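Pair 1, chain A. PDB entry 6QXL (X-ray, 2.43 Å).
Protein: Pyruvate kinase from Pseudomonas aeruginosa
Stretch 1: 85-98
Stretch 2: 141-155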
# COMPACT_ATOMS: atom_id res chain seq x y z
N GLU A 85 8.04 53.52 22.08
CA GLU A 85 8.91 52.80 21.16
C GLU A 85 10.13 52.33 21.91
O GLU A 85 10.74 53.08 22.64
CB GLU A 85 9.32 53.75 20.02
CG GLU A 85 8.41 53.71 18.80
CD GLU A 85 8.69 52.52 17.87
OE1 GLU A 85 7.80 52.29 17.01
OE2 GLU A 85 9.80 51.90 17.90
N LEU A 86 10.51 51.08 21.69
CA LEU A 86 11.62 50.44 22.40
C LEU A 86 12.65 49.94 21.43
O LEU A 86 12.31 49.44 20.36
CB LEU A 86 11.14 49.27 23.27
CG LEU A 86 10.27 49.57 24.47
CD1 LEU A 86 9.66 48.27 25.02
CD2 LEU A 86 11.13 50.25 25.54
N GLN A 87 13.92 50.07 21.84
CA GLN A 87 15.06 49.67 21.03
C GLN A 87 15.75 48.47 21.69
O GLN A 87 15.71 48.28 22.90
CB GLN A 87 16.03 50.80 20.86
CG GLN A 87 15.42 51.99 20.15
CD GLN A 87 16.45 53.06 19.85
OE1 GLN A 87 17.65 52.79 19.58
NE2 GLN A 87 15.99 54.32 19.85
N VAL A 88 16.43 47.70 20.85
CA VAL A 88 17.18 46.56 21.33
C VAL A 88 18.18 47.02 22.39
O VAL A 88 18.82 48.05 22.23
CB VAL A 88 17.90 45.83 20.17
CG1 VAL A 88 18.68 44.62 20.72
CG2 VAL A 88 16.85 45.40 19.12
N GLY A 89 18.25 46.28 23.50
CA GLY A 89 19.15 46.60 24.60
C GLY A 89 18.54 47.47 25.68
O GLY A 89 19.09 47.51 26.79
N ASP A 90 17.42 48.13 25.40
CA ASP A 90 16.72 48.92 26.40
C ASP A 90 16.28 48.07 27.58
O ASP A 90 16.08 46.85 27.47
CB ASP A 90 15.48 49.62 25.83
CG ASP A 90 15.81 50.74 24.85
OD1 ASP A 90 17.01 50.88 24.51
OD2 ASP A 90 14.87 51.44 24.40
N LYS A 91 16.11 48.72 28.73
CA LYS A 91 15.62 48.07 29.93
C LYS A 91 14.16 48.43 30.12
O LYS A 91 13.73 49.55 29.80
CB LYS A 91 16.41 48.52 31.14
CG LYS A 91 17.91 48.28 31.04
CD LYS A 91 18.31 46.81 30.88
CE LYS A 91 19.83 46.76 31.07
NZ LYS A 91 20.28 45.40 30.78
N PHE A 92 13.38 47.47 30.60
CA PHE A 92 11.96 47.67 30.74
C PHE A 92 11.41 46.79 31.84
O PHE A 92 11.90 45.69 32.06
CB PHE A 92 11.25 47.42 29.42
CG PHE A 92 9.85 47.92 29.38
CD1 PHE A 92 9.62 49.27 29.18
CD2 PHE A 92 8.77 47.07 29.59
CE1 PHE A 92 8.31 49.77 29.19
CE2 PHE A 92 7.47 47.56 29.58
CZ PHE A 92 7.25 48.92 29.37
N ARG A 93 10.37 47.28 32.52
CA ARG A 93 9.83 46.61 33.68
C ARG A 93 8.32 46.44 33.60
O ARG A 93 7.61 47.33 33.13
CB ARG A 93 10.14 47.41 34.95
CG ARG A 93 11.59 47.39 35.37
CD ARG A 93 11.79 48.20 36.65
NE ARG A 93 11.49 49.62 36.52
CZ ARG A 93 10.62 50.32 37.28
NH1 ARG A 93 9.88 49.74 38.20
NH2 ARG A 93 10.46 51.61 37.09
N PHE A 94 7.87 45.30 34.10
CA PHE A 94 6.45 45.01 34.26
C PHE A 94 6.19 44.94 35.78
O PHE A 94 6.78 44.09 36.44
CB PHE A 94 6.11 43.69 33.60
CG PHE A 94 6.43 43.64 32.14
CD1 PHE A 94 5.57 44.21 31.22
CD2 PHE A 94 7.60 43.05 31.69
CE1 PHE A 94 5.88 44.19 29.88
CE2 PHE A 94 7.90 43.05 30.33
CZ PHE A 94 7.02 43.62 29.44
N SER A 95 5.32 45.82 36.29
CA SER A 95 5.16 45.94 37.74
C SER A 95 3.72 45.90 38.17
O SER A 95 2.86 46.70 37.67
CB SER A 95 5.80 47.25 38.28
OG SER A 95 5.67 47.33 39.70
N THR A 96 3.43 45.07 39.16
CA THR A 96 2.10 45.02 39.75
C THR A 96 1.84 46.20 40.66
O THR A 96 0.69 46.51 40.93
CB THR A 96 1.91 43.72 40.57
OG1 THR A 96 2.89 43.67 41.58
CG2 THR A 96 2.01 42.48 39.65
N SER A 97 2.86 46.89 41.10
CA SER A 97 2.69 48.07 41.97
C SER A 97 2.74 49.40 41.19
O SER A 97 2.50 50.47 41.73
CB SER A 97 3.70 48.00 43.14
OG SER A 97 4.99 48.06 42.69
N HIS A 98 3.09 49.40 39.91
CA HIS A 98 2.94 50.53 39.04
C HIS A 98 1.52 50.85 38.64
O HIS A 98 0.73 49.97 38.31
CB HIS A 98 3.83 50.44 37.83
CG HIS A 98 4.10 51.79 37.21
ND1 HIS A 98 5.15 52.58 37.64
CD2 HIS A 98 3.50 52.45 36.20
CE1 HIS A 98 5.19 53.67 36.91
NE2 HIS A 98 4.22 53.62 36.03
N ALA A 141 9.54 40.66 44.06
CA ALA A 141 8.21 40.20 44.47
C ALA A 141 7.08 40.81 43.63
O ALA A 141 6.05 40.22 43.45
CB ALA A 141 7.98 40.50 45.94
N ASP A 142 7.29 42.02 43.12
CA ASP A 142 6.26 42.78 42.46
C ASP A 142 6.57 43.16 40.99
O ASP A 142 5.79 43.91 40.40
CB ASP A 142 5.97 44.03 43.27
CG ASP A 142 7.14 45.03 43.26
OD1 ASP A 142 8.32 44.62 43.14
OD2 ASP A 142 6.89 46.27 43.33
N GLU A 143 7.68 42.70 40.41
CA GLU A 143 8.02 43.13 39.09
C GLU A 143 9.01 42.24 38.40
O GLU A 143 9.78 41.52 39.06
CB GLU A 143 8.56 44.59 39.06
CG GLU A 143 9.84 44.87 39.73
CD GLU A 143 10.21 46.35 39.73
OE1 GLU A 143 11.44 46.70 39.74
OE2 GLU A 143 9.35 47.22 39.66
N LEU A 144 9.01 42.32 37.06
CA LEU A 144 10.00 41.65 36.24
C LEU A 144 10.83 42.74 35.56
O LEU A 144 10.27 43.68 34.96
CB LEU A 144 9.36 40.79 35.19
CG LEU A 144 8.54 39.58 35.66
CD1 LEU A 144 7.97 38.84 34.45
CD2 LEU A 144 9.33 38.54 36.47
N ARG A 145 12.15 42.63 35.65
CA ARG A 145 13.06 43.59 35.06
C ARG A 145 13.71 42.95 33.85
O ARG A 145 14.40 41.93 33.98
CB ARG A 145 14.14 43.99 36.05
CG ARG A 145 13.59 44.77 37.23
CD ARG A 145 14.56 44.85 38.37
NE ARG A 145 13.85 45.21 39.60
CZ ARG A 145 14.22 44.94 40.84
NH1 ARG A 145 15.43 44.41 41.04
NH2 ARG A 145 13.47 45.34 41.84
N CYS A 146 13.51 43.56 32.68
CA CYS A 146 13.82 42.92 31.42
C CYS A 146 14.74 43.73 30.53
O CYS A 146 14.91 44.95 30.70
CB CYS A 146 12.52 42.63 30.67
SG CYS A 146 11.27 41.71 31.62
N ARG A 147 15.34 43.03 29.58
CA ARG A 147 16.08 43.63 28.48
C ARG A 147 15.35 43.33 27.17
O ARG A 147 14.90 42.19 26.96
CB ARG A 147 17.50 43.04 28.43
CG ARG A 147 18.45 43.82 27.55
CD ARG A 147 19.85 43.25 27.52
NE ARG A 147 19.93 41.96 26.83
CZ ARG A 147 20.08 40.75 27.39
NH1 ARG A 147 20.13 40.60 28.71
NH2 ARG A 147 20.18 39.68 26.61
N VAL A 148 15.26 44.32 26.30
CA VAL A 148 14.60 44.14 25.01
C VAL A 148 15.54 43.40 24.05
O VAL A 148 16.69 43.81 23.84
CB VAL A 148 14.17 45.49 24.41
CG1 VAL A 148 13.60 45.32 22.99
CG2 VAL A 148 13.18 46.20 25.33
N LEU A 149 15.05 42.30 23.50
CA LEU A 149 15.78 41.52 22.49
C LEU A 149 15.39 41.97 21.08
O LEU A 149 16.24 42.06 20.20
CB LEU A 149 15.49 40.03 22.65
CG LEU A 149 16.13 39.40 23.90
CD1 LEU A 149 15.91 37.89 23.88
CD2 LEU A 149 17.62 39.77 24.13
N ILE A 150 14.09 42.21 20.87
CA ILE A 150 13.58 42.68 19.60
C ILE A 150 12.68 43.87 19.88
O ILE A 150 11.69 43.75 20.61
CB ILE A 150 12.81 41.57 18.86
CG1 ILE A 150 13.80 40.50 18.36
CG2 ILE A 150 11.99 42.14 17.70
CD1 ILE A 150 13.21 39.12 18.19
N GLY A 151 13.03 45.00 19.29
CA GLY A 151 12.34 46.24 19.54
C GLY A 151 11.08 46.40 18.74
O GLY A 151 10.74 45.57 17.93
N GLY A 152 10.43 47.53 18.96
CA GLY A 152 9.19 47.87 18.29
C GLY A 152 8.32 48.74 19.16
O GLY A 152 8.73 49.16 20.24
N PRO A 153 7.10 49.02 18.73
CA PRO A 153 6.19 49.80 19.54
C PRO A 153 5.44 48.98 20.58
O PRO A 153 5.27 47.79 20.41
CB PRO A 153 5.22 50.39 18.49
CG PRO A 153 5.16 49.34 17.45
CD PRO A 153 6.55 48.72 17.39
N LEU A 154 4.97 49.65 21.62
CA LEU A 154 4.13 49.05 22.64
C LEU A 154 3.03 50.05 22.96
O LEU A 154 3.30 51.24 23.07
CB LEU A 154 4.96 48.75 23.89
CG LEU A 154 4.80 47.38 24.59
CD1 LEU A 154 4.94 46.22 23.62
CD2 LEU A 154 5.85 47.17 25.66
N SER A 155 1.82 49.57 23.17
CA SER A 155 0.70 50.45 23.45
C SER A 155 -0.25 49.80 24.47
O SER A 155 -0.07 48.64 24.85
CB SER A 155 -0.01 50.77 22.13
OG SER A 155 -0.69 49.62 21.63

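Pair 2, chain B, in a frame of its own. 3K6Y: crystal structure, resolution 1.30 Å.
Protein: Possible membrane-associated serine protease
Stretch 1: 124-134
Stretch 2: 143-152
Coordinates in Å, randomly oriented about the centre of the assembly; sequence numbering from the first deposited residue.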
# COMPACT_ATOMS: atom_id res chain seq x y z
N PRO B 124 -15.50 -11.11 -25.68
CA PRO B 124 -14.13 -10.72 -26.00
C PRO B 124 -13.97 -10.19 -27.43
O PRO B 124 -14.74 -10.56 -28.32
CB PRO B 124 -13.33 -12.02 -25.83
CG PRO B 124 -14.34 -13.10 -25.96
CD PRO B 124 -15.60 -12.55 -25.38
N ALA B 125 -12.97 -9.33 -27.63
CA ALA B 125 -12.63 -8.79 -28.94
C ALA B 125 -11.79 -9.80 -29.71
O ALA B 125 -11.13 -10.65 -29.11
CB ALA B 125 -11.87 -7.49 -28.79
N LYS B 126 -11.81 -9.68 -31.03
CA LYS B 126 -11.12 -10.61 -31.91
C LYS B 126 -9.91 -9.96 -32.56
O LYS B 126 -9.89 -8.75 -32.81
CB LYS B 126 -12.07 -11.15 -32.98
CG LYS B 126 -13.09 -12.15 -32.46
CD LYS B 126 -13.89 -12.77 -33.59
CE LYS B 126 -14.89 -13.79 -33.06
NZ LYS B 126 -15.66 -14.44 -34.16
N THR B 127 -8.90 -10.78 -32.87
CA THR B 127 -7.71 -10.31 -33.57
C THR B 127 -8.10 -9.48 -34.78
O THR B 127 -8.97 -9.89 -35.56
CB THR B 127 -6.82 -11.50 -34.01
OG1 THR B 127 -6.32 -12.20 -32.86
CG2 THR B 127 -5.66 -11.01 -34.84
N GLY B 128 -7.44 -8.33 -34.95
CA GLY B 128 -7.68 -7.44 -36.07
C GLY B 128 -8.79 -6.41 -35.94
O GLY B 128 -8.93 -5.55 -36.80
N ALA B 129 -9.56 -6.48 -34.85
CA ALA B 129 -10.68 -5.56 -34.63
C ALA B 129 -10.22 -4.11 -34.49
O ALA B 129 -9.21 -3.84 -33.84
CB ALA B 129 -11.50 -5.98 -33.42
N ASP B 130 -10.97 -3.19 -35.11
CA ASP B 130 -10.79 -1.75 -34.91
C ASP B 130 -11.27 -1.38 -33.50
O ASP B 130 -12.41 -1.67 -33.12
CB ASP B 130 -11.65 -0.91 -35.88
CG ASP B 130 -11.19 -0.97 -37.32
OD1 ASP B 130 -9.98 -1.05 -37.62
OD2 ASP B 130 -12.08 -0.89 -38.20
N VAL B 131 -10.39 -0.75 -32.75
CA VAL B 131 -10.68 -0.32 -31.37
C VAL B 131 -10.01 1.04 -31.14
O VAL B 131 -9.19 1.48 -31.96
CB VAL B 131 -10.21 -1.39 -30.35
CG1 VAL B 131 -11.11 -2.66 -30.43
CG2 VAL B 131 -8.73 -1.76 -30.57
N VAL B 132 -10.37 1.71 -30.05
CA VAL B 132 -9.85 3.04 -29.80
C VAL B 132 -9.43 3.17 -28.34
O VAL B 132 -10.16 2.80 -27.43
CB VAL B 132 -10.86 4.16 -30.14
CG1 VAL B 132 -10.14 5.47 -30.32
CG2 VAL B 132 -11.69 3.82 -31.40
N VAL B 133 -8.22 3.69 -28.14
CA VAL B 133 -7.73 4.04 -26.81
C VAL B 133 -8.14 5.48 -26.52
O VAL B 133 -7.88 6.37 -27.32
CB VAL B 133 -6.17 3.90 -26.76
CG1 VAL B 133 -5.56 4.58 -25.51
CG2 VAL B 133 -5.77 2.45 -26.85
N LEU B 134 -8.82 5.70 -25.40
CA LEU B 134 -9.26 7.06 -25.05
C LEU B 134 -8.56 7.51 -23.78
O LEU B 134 -8.60 6.81 -22.77
CB LEU B 134 -10.77 7.11 -24.85
CG LEU B 134 -11.61 6.57 -26.00
CD1 LEU B 134 -13.09 6.70 -25.62
CD2 LEU B 134 -11.32 7.31 -27.28
N THR B 143 -7.63 12.74 -26.00
CA THR B 143 -7.08 12.23 -27.25
C THR B 143 -7.59 10.82 -27.51
O THR B 143 -7.55 9.97 -26.61
CB THR B 143 -5.53 12.21 -27.19
OG1 THR B 143 -5.07 13.54 -26.89
CG2 THR B 143 -4.91 11.70 -28.51
N ALA B 144 -8.09 10.59 -28.72
CA ALA B 144 -8.44 9.26 -29.18
C ALA B 144 -7.27 8.72 -29.98
O ALA B 144 -6.81 9.36 -30.94
CB ALA B 144 -9.69 9.30 -30.06
N THR B 145 -6.81 7.52 -29.62
CA THR B 145 -5.67 6.88 -30.27
C THR B 145 -6.16 5.66 -31.01
O THR B 145 -6.60 4.70 -30.40
CB THR B 145 -4.59 6.52 -29.22
OG1 THR B 145 -4.14 7.73 -28.60
CG2 THR B 145 -3.41 5.80 -29.85
N PRO B 146 -6.08 5.68 -32.35
CA PRO B 146 -6.52 4.50 -33.09
C PRO B 146 -5.73 3.24 -32.70
O PRO B 146 -4.51 3.31 -32.43
CB PRO B 146 -6.24 4.88 -34.55
CG PRO B 146 -6.25 6.38 -34.56
CD PRO B 146 -5.67 6.79 -33.22
N ALA B 147 -6.41 2.11 -32.68
CA ALA B 147 -5.78 0.87 -32.25
C ALA B 147 -6.37 -0.31 -32.98
O ALA B 147 -7.40 -0.20 -33.63
CB ALA B 147 -5.91 0.70 -30.71
N ARG B 148 -5.69 -1.45 -32.89
CA ARG B 148 -6.14 -2.69 -33.48
C ARG B 148 -5.82 -3.82 -32.53
O ARG B 148 -4.70 -3.90 -32.02
CB ARG B 148 -5.53 -2.91 -34.87
CG ARG B 148 -6.15 -4.08 -35.60
CD ARG B 148 -5.64 -4.30 -37.05
NE ARG B 148 -5.74 -3.09 -37.87
CZ ARG B 148 -6.85 -2.65 -38.45
NH1 ARG B 148 -8.00 -3.31 -38.32
NH2 ARG B 148 -6.81 -1.54 -39.16
N ILE B 149 -6.76 -4.72 -32.30
CA ILE B 149 -6.53 -5.86 -31.43
C ILE B 149 -5.50 -6.79 -32.06
O ILE B 149 -5.63 -7.15 -33.24
CB ILE B 149 -7.82 -6.68 -31.16
CG1 ILE B 149 -8.89 -5.83 -30.45
CG2 ILE B 149 -7.53 -7.95 -30.37
CD1 ILE B 149 -8.54 -5.46 -28.98
N ARG B 150 -4.50 -7.21 -31.28
CA ARG B 150 -3.62 -8.30 -31.71
C ARG B 150 -4.13 -9.63 -31.19
O ARG B 150 -4.39 -10.53 -31.98
CB ARG B 150 -2.17 -8.08 -31.24
CG ARG B 150 -1.50 -6.84 -31.77
CD ARG B 150 -0.07 -6.83 -31.27
NE ARG B 150 0.65 -5.62 -31.58
CZ ARG B 150 1.24 -5.36 -32.75
NH1 ARG B 150 1.15 -6.23 -33.75
NH2 ARG B 150 1.91 -4.24 -32.93
N GLU B 151 -4.27 -9.78 -29.87
CA GLU B 151 -4.55 -11.08 -29.28
C GLU B 151 -4.98 -10.92 -27.83
O GLU B 151 -4.51 -10.01 -27.16
CB GLU B 151 -3.25 -11.91 -29.33
CG GLU B 151 -3.36 -13.37 -29.00
CD GLU B 151 -2.00 -14.08 -29.04
OE1 GLU B 151 -0.94 -13.40 -29.05
OE2 GLU B 151 -2.00 -15.33 -29.04
N ALA B 152 -5.87 -11.80 -27.36
CA ALA B 152 -6.10 -11.97 -25.92
C ALA B 152 -5.09 -13.00 -25.42
O ALA B 152 -4.98 -14.09 -25.98
CB ALA B 152 -7.52 -12.44 -25.66
O HOH W 1 -7.73 -0.13 -36.46
O HOH W 2 -10.09 -2.41 -40.00

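Superposing N, CA and C of 14 central residues brings pair 2 onto pair 1 with an RMSD of 0.6 Å. In both, a type II turn, Q87(A) to D90(A) and K126(B) to A129(B), leads into a strand that runs antiparallel to a strand of the second stretch, with N-to-C directions at 150° in pair 1 and 134° in pair 2.

The turn is the best-matched element: from L86(A) = A125(B) to D90(A) = A129(B), CA atoms coincide within 0.5 Å. Each turn closes on itself, D90(A) N to Q87(A) O at 3.0 Å and A129(B) N to K126(B) O at 3.1 Å. Each is also docked by the same two backbone hydrogen bonds, G89(A) N to V148(A) O (2.9 Å) and V148(A) N to D90(A) O (2.9 Å), matched by G128(B) N to I149(B) O (2.8 Å) and I149(B) N to A129(B) O (3.0 Å). Both pairs have glycine at G89(A) = G128(B), for a local reason: at phi/psi of 93/-17 and 87/-6, a CB would be jammed against the preceding carbonyl oxygen.

Beyond the turn the ladder continues in the same register. F92(A) exchanges hydrogen bonds with C146(A), N to O at 2.9 Å and O to N at 2.7 Å; V131(B) does so with A147(B), N to O at 3.2 Å and O to N at 2.9 Å. The next such pairs, F94(A) with L144(A) and V133(B) with T145(B), also match.

The residue facing the turn is V148(A) = I149(B), whose CA-to-CB bond points toward the first stretch. It has the largest covered area in each pair, 100 and 106 Å². In pair 1 the larger neighbour is L86(A), whose CD1 lies 4.1 Å from V148(A) CG2. In pair 2 the matching residue is the small A125(B), and isoleucine supplies the reach: I149(B) CG1 lies 3.8 Å from A125(B) CB and 3.9 Å from V131(B) CG1.

On the F92(A)/F94(A) face, pair 1 combines aromatic rings with a small partner. C146(A) SG sits at the edge of the F94(A) ring, 3.8 Å from CE2. Pair 2 places aliphatic groups here: V131(B) CG2 and V133(B) CG2 approach A147(B) CB at 3.7 and 4.2 Å.

The opposite face carries different chemistry. In pair 1, E143(A) joins two arginines: OE2 accepts from R93(A) NH1 (3.0 Å), while OE1 accepts from R145(A) NE (2.8 Å), both within salt bridges. The matching pair 2 residues are V132(B), A144(B) and P146(B), and V132(B) CG1 meets A144(B) CB at 3.9 Å. Pair 2 has its charged pair at K91(A) = D130(B) and R147(A) = R148(B). R148(B) NH1 forms a salt bridge with D130(B) OD1 (3.1 Å) and donates to G128(B) O (2.9 Å), tying the strand to the turn. Pair 1 has two cations there, and K91(A) NZ stays 3.9 Å from R147(A) CD.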